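Local coordinates for sugar ABC transporter, sugar-binding protein (Streptococcus pneumoniae, PDB 2HEU) that probably captures a sugar outside the cell and delivers it to an ABC transporter for uptake, described here in its sugar-free form, at residues A[145-150]-A[281-286]. Sequence-based numbering, arbitrary orientation. Where two conformers were deposited one is given.
Sequences VPETWD and KEKGQS
Trp149 and Lys281 make the tight half of this contact, the indole lying with one face against the start of the loop. Backbone N of Lys281 sits over the middle of the ring system, 3.6 Å from Trp149 CE2, and CB of Lys281 follows over the benzene part in a CH-pi contact, 3.7 Å from the centroid of the six-membered ring and 16° off its normal. With CG of Lys281 anti to its backbone N (chi1 -178°), CG and CD run on past Trp149 CE3 and CZ3. The indole also touches Asp216, Lys219 and Val220 of helix 212-222, and its NE1 donates to Thr187 OG1. Next to it Thr148 packs CB 3.4 Å from Lys281 O, while its methyl CG2 lies 3.6 Å from Lys283 CG. Thr148 is the N-cap of helix 149-161, its OG1 taking the backbone N-H of Glu151. The contact joins the start of that helix to the loop between strands 273-276 and 288-290 on the surface of this periplasmic-binding-protein fold. The loop folds here as a type II beta turn from Glu282 to Gln285, with Gly284 at positive phi; Gln285 OE1 returns to accept from Glu282 N at 3.1 Å, the donor lying above the plane of the side-chain amide. Toward solvent, water does the joining. One molecule donates to Glu147 O (water O to Glu147 O 2.9 Å) and to Glu282 O, and accepts a longer bond from Gln285 N; another connects Lys281 O with Asp150 N in the first turn of the helix. At the loose rim Glu147 CB lies 4.1 Å from Lys283 CG. Glu147 OE1 and Lys283 NZ are 4.9 Å apart, with a third water donating to the carboxylate and accepting from the ammonium.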
loop_
_atom_site.group_PDB
_atom_site.type_symbol
_atom_site.label_atom_id
_atom_site.label_comp_id
_atom_site.label_asym_id
_atom_site.label_seq_id
_atom_site.Cartn_x
_atom_site.Cartn_y
_atom_site.Cartn_z
ATOM N N VAL A 145 -8.270 -21.509 2.708
ATOM C CA VAL A 145 -8.417 -20.101 2.320
ATOM C C VAL A 145 -9.775 -19.892 1.650
ATOM O O VAL A 145 -10.148 -20.672 0.728
ATOM C CB VAL A 145 -7.254 -19.719 1.261
ATOM C CG1 VAL A 145 -7.574 -18.438 0.536
ATOM C CG2 VAL A 145 -5.897 -19.625 2.072
ATOM N N PRO A 146 -10.516 -18.859 2.013
ATOM C CA PRO A 146 -11.886 -18.642 1.424
ATOM C C PRO A 146 -11.800 -17.933 0.103
ATOM O O PRO A 146 -10.989 -17.070 -0.081
ATOM C CB PRO A 146 -12.548 -17.792 2.485
ATOM C CG PRO A 146 -11.414 -16.948 3.002
ATOM C CD PRO A 146 -10.177 -17.817 3.022
ATOM N N GLU A 147 -12.696 -18.275 -0.803
ATOM C CA GLU A 147 -12.718 -17.661 -2.207
ATOM C C GLU A 147 -13.911 -16.975 -2.539
ATOM O O GLU A 147 -14.038 -16.480 -3.627
ATOM C CB GLU A 147 -12.627 -18.456 -3.401
ATOM C CG GLU A 147 -12.799 -19.587 -3.021
ATOM C CD GLU A 147 -11.568 -20.235 -3.261
ATOM O OE1 GLU A 147 -11.609 -21.123 -4.213
ATOM O OE2 GLU A 147 -10.548 -19.537 -3.164
ATOM N N THR A 148 -14.811 -16.765 -1.580
ATOM C CA THR A 148 -15.975 -15.922 -1.718
ATOM C C THR A 148 -16.283 -15.276 -0.315
ATOM O O THR A 148 -15.869 -15.777 0.699
ATOM C CB THR A 148 -17.243 -16.675 -2.130
ATOM O OG1 THR A 148 -17.587 -17.578 -1.123
ATOM C CG2 THR A 148 -17.068 -17.430 -3.457
ATOM N N TRP A 149 -17.070 -14.221 -0.338
ATOM C CA TRP A 149 -17.574 -13.626 0.886
ATOM C C TRP A 149 -18.207 -14.723 1.738
ATOM O O TRP A 149 -17.978 -14.770 2.979
ATOM C CB TRP A 149 -18.589 -12.561 0.660
ATOM C CG TRP A 149 -18.151 -11.329 -0.097
ATOM C CD1 TRP A 149 -16.883 -10.802 -0.239
ATOM C CD2 TRP A 149 -19.010 -10.462 -0.822
ATOM N NE1 TRP A 149 -16.925 -9.651 -0.966
ATOM C CE2 TRP A 149 -18.232 -9.393 -1.310
ATOM C CE3 TRP A 149 -20.410 -10.405 -1.037
ATOM C CZ2 TRP A 149 -18.760 -8.356 -2.054
ATOM C CZ3 TRP A 149 -20.962 -9.347 -1.785
ATOM C CH2 TRP A 149 -20.142 -8.354 -2.250
ATOM N N ASP A 150 -19.057 -15.558 1.136
ATOM C CA ASP A 150 -19.784 -16.538 1.951
ATOM C C ASP A 150 -18.804 -17.545 2.524
ATOM O O ASP A 150 -19.006 -17.994 3.672
ATOM C CB ASP A 150 -20.837 -17.211 1.051
ATOM C CG ASP A 150 -22.054 -16.369 0.807
ATOM O OD1 ASP A 150 -22.150 -15.240 1.223
ATOM O OD2 ASP A 150 -22.928 -16.941 0.105
ATOM N N LYS A 281 -17.611 -11.560 -4.178
ATOM C CA LYS A 281 -18.827 -12.350 -3.994
ATOM C C LYS A 281 -18.699 -13.700 -4.699
ATOM O O LYS A 281 -19.160 -14.763 -4.190
ATOM C CB LYS A 281 -20.037 -11.619 -4.510
ATOM C CG LYS A 281 -21.381 -12.309 -4.340
ATOM C CD LYS A 281 -22.464 -11.359 -4.792
ATOM C CE LYS A 281 -23.881 -11.859 -4.709
ATOM N NZ LYS A 281 -24.861 -10.764 -5.252
ATOM N N GLU A 282 -18.129 -13.629 -5.889
ATOM C CA GLU A 282 -17.991 -14.712 -6.807
ATOM C C GLU A 282 -16.468 -15.074 -6.762
ATOM O O GLU A 282 -15.587 -14.316 -6.578
ATOM C CB GLU A 282 -18.491 -14.359 -8.222
ATOM C CG GLU A 282 -19.866 -13.823 -8.347
ATOM C CD GLU A 282 -20.920 -14.792 -7.902
ATOM O OE1 GLU A 282 -20.733 -16.022 -7.789
ATOM O OE2 GLU A 282 -22.073 -14.341 -7.625
ATOM N N LYS A 283 -16.196 -16.337 -7.122
ATOM C CA LYS A 283 -14.811 -16.765 -7.328
ATOM C C LYS A 283 -14.153 -16.118 -8.456
ATOM O O LYS A 283 -14.769 -15.780 -9.446
ATOM C CB LYS A 283 -14.805 -18.205 -7.546
ATOM C CG LYS A 283 -15.420 -18.899 -6.347
ATOM C CD LYS A 283 -15.518 -20.301 -6.612
ATOM C CE LYS A 283 -16.124 -20.906 -5.081
ATOM N NZ LYS A 283 -16.217 -22.343 -5.226
ATOM N N GLY A 284 -12.866 -15.837 -8.312
ATOM C CA GLY A 284 -12.130 -15.111 -9.284
ATOM C C GLY A 284 -12.264 -13.628 -9.154
ATOM O O GLY A 284 -11.698 -12.886 -9.931
ATOM N N GLN A 285 -12.967 -13.114 -8.135
ATOM C CA GLN A 285 -13.257 -11.703 -7.941
ATOM C C GLN A 285 -12.432 -11.071 -6.808
ATOM O O GLN A 285 -12.699 -9.908 -6.449
ATOM C CB GLN A 285 -14.744 -11.522 -7.690
ATOM C CG GLN A 285 -15.526 -11.887 -9.008
ATOM C CD GLN A 285 -16.985 -11.629 -8.853
ATOM O OE1 GLN A 285 -17.494 -11.301 -7.781
ATOM N NE2 GLN A 285 -17.700 -11.714 -9.961
ATOM N N SER A 286 -11.539 -11.783 -6.194
ATOM C CA SER A 286 -10.764 -11.214 -5.121
ATOM C C SER A 286 -9.889 -10.099 -5.594
ATOM O O SER A 286 -9.438 -10.058 -6.742
ATOM C CB SER A 286 -9.956 -12.292 -4.409
ATOM O OG SER A 286 -8.959 -12.784 -5.326
HETATM O O HOH W 1 -13.328 -14.005 -5.010
HETATM O O HOH W 2 -14.117 -22.754 -3.371
HETATM O O HOH W 3 -20.178 -14.812 -1.518
#